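Local coordinates for protein cellulase (Uncultured bacterium, PDB 6XSO) that hydrolyses beta-1,4-glucan chains internally as a broad-specificity endoglucanase of glycoside hydrolase family 5, and probably acts on xylan too, at residues Y209-V214 with V255-E260; N228-T233 with H263-V268. One frame throughout, in Å; residues are numbered along the deposited sequence.

Two layers of one (beta/alpha)8 barrel meet here. Contact 1 sets helix 196-219 of the outer layer against the loop that leads into strand 264-270, and contact 2 pairs that strand with strand 229-232 in the wall. Their centres lie about 10 Å apart and they touch directly: F213 CE2 is 3.4 Å from I230 O, A210 CB 3.9 Å from V231 CG1, and I256 CD1 3.7 Å from V266 CG2. In family 5 enzymes the two catalytic glutamates lie at the C-terminal ends of barrel strands four and seven, so the strand pair of contact 2 probably sits between them, with contact 1 behind it on the outside.

Contact 1 (Y209-V214 with V255-E260); sequences YARSFV and VIPQGE
Two flat groups are each covered on one face: the peptide joining A210 to R211 by P257 CG, and the carboxylate of E260 by V214 CG1, which sits over its OE2 oxygen. At the other oxygen, OE1 forms a salt bridge with R218, further along the same helix, and OE2 is also hydrogen-bonded outside the two segments; V214 CG1 therefore packs on an acid whose oxygens have polar partners.

The puckered ring of P257 touches by its CG corner. CG stands almost straight above the peptide, 3.6 Å from A210 O and 3.8 Å from R211 N. P257 CB lies 4.2 Å from R211 CG, and A210 CB is 4.1 Å from P257 CG. V214, one helical turn on, adds its CG2, 4.0 Å from P257 CG, so three helix residues gather round the tip of one proline. A210 O meanwhile accepts the helical bond from V214 N.

V214 CG1 comes within 3.0 Å of E260 OE2, a tight approach for a methyl group. It is anti to the backbone N (chi1 169°), which aims it at the acid, whereas the bend of the glutamate chain at chi2 (-63°) folds its CD back toward the helix. The two side chains run antiparallel to one another as they pass.

Between P257 and E260 the chain makes a type II beta turn, closed by E260 N to P257 O at 3.2 Å. G259 takes the positive phi (94°) that suits glycine at the third position. On the barrel side of the helix, A210 and F213 pack on strand 229-232, and F213 meets W154 edge-to-face. The arrangement belongs to the outer layer of a TIM barrel, where a loop entering the sixth strand lies against the helix that precedes the fifth.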
loop_
_atom_site.group_PDB
_atom_site.type_symbol
_atom_site.label_atom_id
_atom_site.label_comp_id
_atom_site.label_asym_id
_atom_site.label_seq_id
_atom_site.Cartn_x
_atom_site.Cartn_y
_atom_site.Cartn_z
ATOM N N TYR A 209 -14.542 -6.274 4.597
ATOM C CA TYR A 209 -13.248 -6.050 5.242
ATOM C C TYR A 209 -12.960 -4.556 5.387
ATOM O O TYR A 209 -12.441 -4.114 6.425
ATOM C CB TYR A 209 -12.143 -6.756 4.460
ATOM C CG TYR A 209 -11.983 -8.234 4.787
ATOM C CD1 TYR A 209 -11.536 -8.636 6.043
ATOM C CD2 TYR A 209 -12.269 -9.229 3.843
ATOM C CE1 TYR A 209 -11.383 -9.967 6.363
ATOM C CE2 TYR A 209 -12.090 -10.573 4.149
ATOM C CZ TYR A 209 -11.654 -10.929 5.410
ATOM O OH TYR A 209 -11.439 -12.228 5.800
ATOM N N ALA A 210 -13.312 -3.760 4.375
ATOM C CA ALA A 210 -13.108 -2.313 4.457
ATOM C C ALA A 210 -13.888 -1.706 5.622
ATOM O O ALA A 210 -13.345 -0.896 6.384
ATOM C CB ALA A 210 -13.494 -1.653 3.130
ATOM N N ARG A 211 -15.168 -2.080 5.767
ATOM C CA ARG A 211 -15.993 -1.637 6.887
ATOM C C ARG A 211 -15.404 -2.089 8.217
ATOM O O ARG A 211 -15.327 -1.312 9.183
ATOM C CB ARG A 211 -17.381 -2.272 6.786
ATOM C CG ARG A 211 -18.379 -1.657 5.854
ATOM C CD ARG A 211 -19.803 -2.104 6.255
ATOM N NE ARG A 211 -19.975 -3.555 6.428
ATOM C CZ ARG A 211 -20.160 -4.426 5.430
ATOM N NH1 ARG A 211 -20.176 -4.024 4.170
ATOM N NH2 ARG A 211 -20.323 -5.718 5.692
ATOM N N SER A 212 -15.016 -3.361 8.289
ATOM C CA SER A 212 -14.468 -3.904 9.520
ATOM C C SER A 212 -13.217 -3.149 9.937
ATOM O O SER A 212 -13.033 -2.868 11.123
ATOM C CB SER A 212 -14.150 -5.385 9.335
ATOM O OG SER A 212 -15.296 -6.198 9.523
ATOM N N PHE A 213 -12.342 -2.840 8.971
ATOM C CA PHE A 213 -11.118 -2.083 9.232
ATOM C C PHE A 213 -11.436 -0.724 9.814
ATOM O O PHE A 213 -10.916 -0.351 10.872
ATOM C CB PHE A 213 -10.368 -1.943 7.910
ATOM C CG PHE A 213 -9.332 -0.850 7.864
ATOM C CD1 PHE A 213 -8.173 -0.923 8.617
ATOM C CD2 PHE A 213 -9.501 0.222 7.002
ATOM C CE1 PHE A 213 -7.199 0.077 8.522
ATOM C CE2 PHE A 213 -8.545 1.212 6.887
ATOM C CZ PHE A 213 -7.386 1.140 7.644
ATOM N N VAL A 214 -12.297 0.036 9.135
ATOM C CA VAL A 214 -12.603 1.382 9.608
ATOM C C VAL A 214 -13.228 1.318 10.992
ATOM O O VAL A 214 -12.832 2.050 11.906
ATOM C CB VAL A 214 -13.494 2.119 8.596
ATOM C CG1 VAL A 214 -14.028 3.399 9.192
ATOM C CG2 VAL A 214 -12.693 2.428 7.323
ATOM N N VAL A 255 -17.327 0.024 -2.105
ATOM C CA VAL A 255 -18.214 0.851 -1.302
ATOM C C VAL A 255 -17.385 1.477 -0.192
ATOM O O VAL A 255 -16.722 0.768 0.585
ATOM C CB VAL A 255 -19.391 0.041 -0.737
ATOM C CG1 VAL A 255 -20.119 0.869 0.321
ATOM C CG2 VAL A 255 -20.338 -0.399 -1.841
ATOM N N ILE A 256 -17.386 2.805 -0.146
ATOM C CA ILE A 256 -16.710 3.517 0.940
ATOM C C ILE A 256 -17.491 3.297 2.230
ATOM O O ILE A 256 -18.708 3.544 2.259
ATOM C CB ILE A 256 -16.623 5.010 0.614
ATOM C CG1 ILE A 256 -15.875 5.263 -0.699
ATOM C CG2 ILE A 256 -15.959 5.738 1.778
ATOM C CD1 ILE A 256 -14.470 4.718 -0.736
ATOM N N PRO A 257 -16.855 2.860 3.320
ATOM C CA PRO A 257 -17.626 2.551 4.527
ATOM C C PRO A 257 -18.425 3.732 5.047
ATOM O O PRO A 257 -18.019 4.893 4.948
ATOM C CB PRO A 257 -16.556 2.118 5.531
ATOM C CG PRO A 257 -15.508 1.501 4.686
ATOM C CD PRO A 257 -15.480 2.336 3.408
ATOM N N GLN A 258 -19.579 3.403 5.615
ATOM C CA GLN A 258 -20.449 4.409 6.196
ATOM C C GLN A 258 -19.696 5.224 7.233
ATOM O O GLN A 258 -18.907 4.693 8.023
ATOM C CB GLN A 258 -21.651 3.726 6.854
ATOM C CG GLN A 258 -22.688 4.689 7.393
ATOM C CD GLN A 258 -23.925 3.979 7.923
ATOM O OE1 GLN A 258 -23.893 3.356 8.986
ATOM N NE2 GLN A 258 -25.022 4.065 7.178
ATOM N N GLY A 259 -19.953 6.526 7.224
ATOM C CA GLY A 259 -19.366 7.428 8.173
ATOM C C GLY A 259 -18.095 8.086 7.705
ATOM O O GLY A 259 -17.642 9.050 8.342
ATOM N N GLU A 260 -17.499 7.602 6.617
ATOM C CA GLU A 260 -16.234 8.138 6.135
ATOM C C GLU A 260 -16.487 9.245 5.124
ATOM O O GLU A 260 -17.428 9.174 4.327
ATOM C CB GLU A 260 -15.402 7.015 5.514
ATOM C CG GLU A 260 -14.988 5.954 6.524
ATOM C CD GLU A 260 -14.089 6.516 7.609
ATOM O OE1 GLU A 260 -13.068 7.128 7.229
ATOM O OE2 GLU A 260 -14.406 6.363 8.817
#

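Contact 2 (N228-T233 with H263-V268); sequences NLIVNT and HIAVQV
L229 to N232 pairs in parallel with I264 to Q267, the strand axes 4.5 Å apart, and backbone hydrogen bonds alternate across the pair from L229 N to H263 O through T233 N to Q267 O. At the N-terminal end of the pair, N228 OD1 accepts a hydrogen bond from H263 ND1 at 2.7 Å, lying in the plane of the imidazole, although the donor is tilted 34° from the amide plane. An alanine at N228 would probably leave H263 ND1 without this acceptor and E20 O without its bond from the amide ND2. These are neighbouring strands, five and six, of the closed eight-stranded TIM barrel, linked by a beta-alpha-beta connection through helix 249-252. L229, V231, I264 and V266 point to the helix layer, where V231 CG1 meets I264 CD1 at 4.1 Å. The other face carries I230, A265, N232 and Q267. There I230 CG2 rests 3.5 Å from Q267 CB. Q267 CG is anti to the backbone N (chi1 168°) and the chain stays extended beyond it, laying its amide beside that of N232 with the planes 47° apart. Each amide is held from elsewhere: N232 ND2 by N174 O and E171, Q267 OE1 by H269.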
loop_
_atom_site.group_PDB
_atom_site.type_symbol
_atom_site.label_atom_id
_atom_site.label_comp_id
_atom_site.label_asym_id
_atom_site.label_seq_id
_atom_site.Cartn_x
_atom_site.Cartn_y
_atom_site.Cartn_z
ATOM N N ASN A 228 -6.098 9.449 9.065
ATOM C CA ASN A 228 -6.363 9.178 7.660
ATOM C C ASN A 228 -6.123 7.709 7.375
ATOM O O ASN A 228 -5.045 7.176 7.665
ATOM C CB ASN A 228 -5.527 10.126 6.828
ATOM C CG ASN A 228 -6.045 11.532 6.931
ATOM O OD1 ASN A 228 -7.254 11.753 6.861
ATOM N ND2 ASN A 228 -5.147 12.490 7.139
ATOM N N LEU A 229 -7.159 7.054 6.854
ATOM C CA LEU A 229 -7.175 5.624 6.613
ATOM C C LEU A 229 -7.367 5.350 5.129
ATOM O O LEU A 229 -7.897 6.177 4.380
ATOM C CB LEU A 229 -8.322 4.961 7.381
ATOM C CG LEU A 229 -8.443 5.267 8.871
ATOM C CD1 LEU A 229 -9.620 4.550 9.477
ATOM C CD2 LEU A 229 -7.163 4.855 9.554
ATOM N N ILE A 230 -6.902 4.186 4.700
ATOM C CA ILE A 230 -6.823 3.851 3.281
ATOM C C ILE A 230 -7.436 2.475 3.086
ATOM O O ILE A 230 -7.107 1.536 3.820
ATOM C CB ILE A 230 -5.352 3.816 2.811
ATOM C CG1 ILE A 230 -4.618 5.111 3.129
ATOM C CG2 ILE A 230 -5.272 3.464 1.336
ATOM C CD1 ILE A 230 -3.122 4.898 3.214
ATOM N N VAL A 231 -8.338 2.354 2.103
ATOM C CA VAL A 231 -8.933 1.070 1.736
ATOM C C VAL A 231 -8.554 0.772 0.286
ATOM O O VAL A 231 -8.517 1.682 -0.556
ATOM C CB VAL A 231 -10.465 1.025 1.942
ATOM C CG1 VAL A 231 -10.789 1.140 3.414
ATOM C CG2 VAL A 231 -11.168 2.093 1.145
ATOM N N ASN A 232 -8.237 -0.493 0.005
ATOM C CA ASN A 232 -7.770 -0.908 -1.308
ATOM C C ASN A 232 -8.888 -1.575 -2.115
ATOM O O ASN A 232 -9.809 -2.200 -1.580
ATOM C CB ASN A 232 -6.569 -1.855 -1.201
ATOM C CG ASN A 232 -5.323 -1.180 -0.647
ATOM O OD1 ASN A 232 -5.397 -0.155 0.011
ATOM N ND2 ASN A 232 -4.170 -1.773 -0.915
ATOM N N THR A 233 -8.798 -1.433 -3.427
ATOM C CA THR A 233 -9.720 -2.149 -4.288
ATOM C C THR A 233 -9.377 -3.638 -4.302
ATOM O O THR A 233 -8.278 -4.051 -3.900
ATOM C CB THR A 233 -9.584 -1.624 -5.710
ATOM O OG1 THR A 233 -8.215 -1.744 -6.097
ATOM C CG2 THR A 233 -10.025 -0.177 -5.819
ATOM N N HIS A 263 -11.469 11.672 5.947
ATOM C CA HIS A 263 -10.274 11.002 6.441
ATOM C C HIS A 263 -10.149 9.609 5.860
ATOM O O HIS A 263 -9.667 8.686 6.519
ATOM C CB HIS A 263 -10.234 10.979 7.968
ATOM C CG HIS A 263 -10.129 12.334 8.579
ATOM N ND1 HIS A 263 -9.030 13.145 8.399
ATOM C CD2 HIS A 263 -10.984 13.028 9.368
ATOM C CE1 HIS A 263 -9.213 14.282 9.045
ATOM N NE2 HIS A 263 -10.395 14.235 9.641
ATOM N N ILE A 264 -10.516 9.463 4.584
ATOM C CA ILE A 264 -10.485 8.189 3.873
ATOM C C ILE A 264 -9.893 8.391 2.480
ATOM O O ILE A 264 -10.179 9.385 1.801
ATOM C CB ILE A 264 -11.906 7.584 3.812
ATOM C CG1 ILE A 264 -11.860 6.155 3.277
ATOM C CG2 ILE A 264 -12.836 8.439 2.932
ATOM C CD1 ILE A 264 -11.164 5.198 4.190
ATOM N N ALA A 265 -9.052 7.442 2.071
ATOM C CA ALA A 265 -8.478 7.407 0.740
ATOM C C ALA A 265 -8.610 5.999 0.177
ATOM O O ALA A 265 -8.771 5.025 0.919
ATOM C CB ALA A 265 -6.997 7.787 0.764
ATOM N N VAL A 266 -8.548 5.896 -1.155
ATOM C CA VAL A 266 -8.609 4.617 -1.858
ATOM C C VAL A 266 -7.258 4.352 -2.499
ATOM O O VAL A 266 -6.635 5.264 -3.060
ATOM C CB VAL A 266 -9.737 4.599 -2.910
ATOM C CG1 VAL A 266 -9.644 3.373 -3.842
ATOM C CG2 VAL A 266 -11.091 4.650 -2.206
ATOM N N GLN A 267 -6.807 3.104 -2.427
ATOM C CA GLN A 267 -5.517 2.733 -2.991
ATOM C C GLN A 267 -5.641 1.647 -4.050
ATOM O O GLN A 267 -6.389 0.675 -3.896
ATOM C CB GLN A 267 -4.531 2.280 -1.883
ATOM C CG GLN A 267 -3.263 1.601 -2.426
ATOM C CD GLN A 267 -2.219 1.231 -1.383
ATOM O OE1 GLN A 267 -1.255 0.542 -1.697
ATOM N NE2 GLN A 267 -2.391 1.706 -0.158
ATOM N N VAL A 268 -4.866 1.840 -5.121
ATOM C CA VAL A 268 -4.653 0.872 -6.177
ATOM C C VAL A 268 -3.149 0.765 -6.414
ATOM O O VAL A 268 -2.364 1.590 -5.942
ATOM C CB VAL A 268 -5.349 1.290 -7.477
ATOM C CG1 VAL A 268 -6.841 1.526 -7.236
ATOM C CG2 VAL A 268 -4.699 2.552 -8.067
#